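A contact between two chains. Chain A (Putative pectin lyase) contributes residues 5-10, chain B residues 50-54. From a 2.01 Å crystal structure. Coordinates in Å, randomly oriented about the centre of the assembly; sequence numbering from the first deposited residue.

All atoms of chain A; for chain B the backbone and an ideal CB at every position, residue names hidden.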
# COMPACT_ATOMS: atom_id res chain seq x y z
N ARG A 5 -14.29 10.58 60.58
CA ARG A 5 -14.94 11.89 60.65
C ARG A 5 -13.86 12.96 60.83
O ARG A 5 -13.30 13.12 61.92
CB ARG A 5 -15.97 11.94 61.77
CG ARG A 5 -16.82 13.20 61.77
CD ARG A 5 -17.89 13.14 62.84
NE ARG A 5 -17.32 13.20 64.18
CZ ARG A 5 -17.76 13.99 65.16
NH1 ARG A 5 -18.79 14.79 64.95
NH2 ARG A 5 -17.16 13.97 66.35
N TRP A 6 -13.57 13.68 59.75
CA TRP A 6 -12.52 14.70 59.78
C TRP A 6 -12.99 15.93 60.55
O TRP A 6 -14.04 16.51 60.25
CB TRP A 6 -12.13 15.08 58.35
CG TRP A 6 -11.07 14.19 57.76
CD1 TRP A 6 -11.25 13.13 56.93
CD2 TRP A 6 -9.66 14.29 57.99
NE1 TRP A 6 -10.03 12.56 56.62
CE2 TRP A 6 -9.04 13.26 57.26
CE3 TRP A 6 -8.85 15.17 58.74
CZ2 TRP A 6 -7.66 13.07 57.25
CZ3 TRP A 6 -7.49 14.98 58.73
CH2 TRP A 6 -6.90 13.93 58.00
N LEU A 7 -12.22 16.33 61.55
CA LEU A 7 -12.54 17.56 62.27
C LEU A 7 -11.62 18.68 61.79
O LEU A 7 -10.66 18.46 61.05
CB LEU A 7 -12.43 17.34 63.78
CG LEU A 7 -13.17 16.11 64.35
CD1 LEU A 7 -12.70 15.81 65.77
CD2 LEU A 7 -14.69 16.26 64.31
N ASN A 8 -11.94 19.91 62.22
CA ASN A 8 -11.10 21.05 61.87
C ASN A 8 -9.72 20.87 62.48
O ASN A 8 -9.60 20.42 63.63
CB ASN A 8 -11.72 22.36 62.35
CG ASN A 8 -13.02 22.69 61.64
OD1 ASN A 8 -13.09 22.71 60.40
ND2 ASN A 8 -14.07 22.93 62.41
N PRO A 9 -8.66 21.21 61.75
CA PRO A 9 -7.31 21.03 62.29
C PRO A 9 -7.10 21.91 63.52
O PRO A 9 -7.85 22.85 63.77
CB PRO A 9 -6.40 21.47 61.14
CG PRO A 9 -7.28 22.33 60.27
CD PRO A 9 -8.65 21.74 60.38
N VAL A 10 -6.05 21.58 64.27
CA VAL A 10 -5.60 22.37 65.41
C VAL A 10 -4.10 22.59 65.23
O VAL A 10 -3.47 22.01 64.35
CB VAL A 10 -5.90 21.69 66.76
CG1 VAL A 10 -7.40 21.54 66.95
CG2 VAL A 10 -5.23 20.34 66.85
N UNK B 50 -15.67 21.91 54.23
CA UNK B 50 -15.21 21.89 55.61
C UNK B 50 -13.69 21.83 55.63
O UNK B 50 -13.10 20.98 54.96
CB UNK B 50 -15.81 20.71 56.37
N UNK B 51 -13.07 22.75 56.38
CA UNK B 51 -11.63 22.70 56.56
C UNK B 51 -11.25 21.41 57.30
O UNK B 51 -11.79 21.14 58.38
CB UNK B 51 -11.14 23.93 57.32
N UNK B 52 -10.34 20.62 56.73
CA UNK B 52 -9.91 19.36 57.33
C UNK B 52 -8.40 19.26 57.51
O UNK B 52 -7.95 18.48 58.36
CB UNK B 52 -10.40 18.19 56.47
N UNK B 53 -7.61 19.98 56.72
CA UNK B 53 -6.16 19.90 56.80
C UNK B 53 -5.58 21.25 56.43
O UNK B 53 -6.26 22.10 55.86
CB UNK B 53 -5.61 18.80 55.89
N UNK B 54 -4.29 21.42 56.71
CA UNK B 54 -3.65 22.68 56.36
C UNK B 54 -2.16 22.43 56.21
O UNK B 54 -1.52 21.91 57.12
CB UNK B 54 -3.93 23.76 57.41

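Residues 50-54 of chain B belong to a strand that begins earlier in the chain, and chain A packs against it mainly through Trp A6, Asn A8 and Pro A9. No clear direct hydrogen bond joins the two stretches; the contact includes apolar packing and a water bridge.

Position 50 directs its CA-to-CB bond toward chain A, but the ideal CB lies 5.3 Å from the atom modelled as OD1 of Asn A8, with nothing closer. Such a place makes few demands, and many polar or small residues would serve. The deposited residue is Asn B50, whose ND2 is hydrogen-bonded elsewhere in the structure.

At position 51 the bond points sideways. The ideal CB is 4.5 Å from CD of Pro A9, so a branched aliphatic chain such as Leu, Ile or Val could lie against the proline ring. Leu B51 does so with chi1 t and chi2 p, placing its CG 3.8 Å from Pro A9 CD. The backbone contributes as well: CA of Asn A8 makes a CA-H...O contact with O of Leu B51 at 3.6 Å. That same oxygen is 2.9 Å from the atom modelled as OD1 of Asn A8; this amide is probably turned over in the model, and the contact may be a hydrogen bond once it is turned back.

Position 52 also points sideways, with its ideal CB already 4.0 Å from CB of Trp A6. That proximity favours a compact side chain: Ala, Ser, Thr or Val would be reasonable. The residue is Thr B52. Its chi1 of 66° (p) places CG2 3.8 Å from Trp A6 CB, an apolar contact, while OG1 is hydrogen-bonded elsewhere. Its backbone O lies 3.5 Å from Trp A6 CE3 and accepts a hydrogen bond from a water (2.7 Å from that O), which also donates to O of Leu A7, again at 2.7 Å. Two carbonyl oxygens 3.8 Å apart, Leu A7 O and Thr B52 O, cannot bond to each other; the water supplies a proton to each.

Position 53 points away, yet its ideal CB is 5.1 Å from CZ3 of Trp A6. A long, flexible chain could turn back to the indole, its apolar stem packing on the ring, so Gln, Met, Lys or Arg are candidates. Gln B53 brings its CG to 3.9 Å from Trp A6 CZ3 and lays NE2 over one face of the ring.

Position 54 starts toward chain A. Its ideal CB is 4.6 Å from Pro A9 CG, so the start of a side chain can border the proline while a long one may continue away; many types would fit. Lys B54 leads its end away from chain A.

Chain B 50-54: NLTQK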
# COMPACT_ATOMS: atom_id res chain seq x y z
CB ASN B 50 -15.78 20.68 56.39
CG ASN B 50 -17.30 20.67 56.42
OD1 ASN B 50 -17.93 21.22 57.33
ND2 ASN B 50 -17.91 20.02 55.43
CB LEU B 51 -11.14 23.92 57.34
CG LEU B 51 -9.63 24.02 57.55
CD1 LEU B 51 -8.91 24.29 56.22
CD2 LEU B 51 -9.28 25.08 58.60
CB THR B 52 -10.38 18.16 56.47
OG1 THR B 52 -9.70 18.18 55.20
CG2 THR B 52 -11.89 18.21 56.24
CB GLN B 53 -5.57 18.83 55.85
CG GLN B 53 -6.13 17.43 55.99
CD GLN B 53 -5.64 16.50 54.88
OE1 GLN B 53 -4.49 16.57 54.45
NE2 GLN B 53 -6.52 15.65 54.41
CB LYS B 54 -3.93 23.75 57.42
CG LYS B 54 -3.07 24.98 57.31
CD LYS B 54 -3.57 25.95 56.28
CE LYS B 54 -3.10 27.37 56.61
NZ LYS B 54 -1.61 27.43 56.77
O HOH W 1 -7.95 18.03 61.03
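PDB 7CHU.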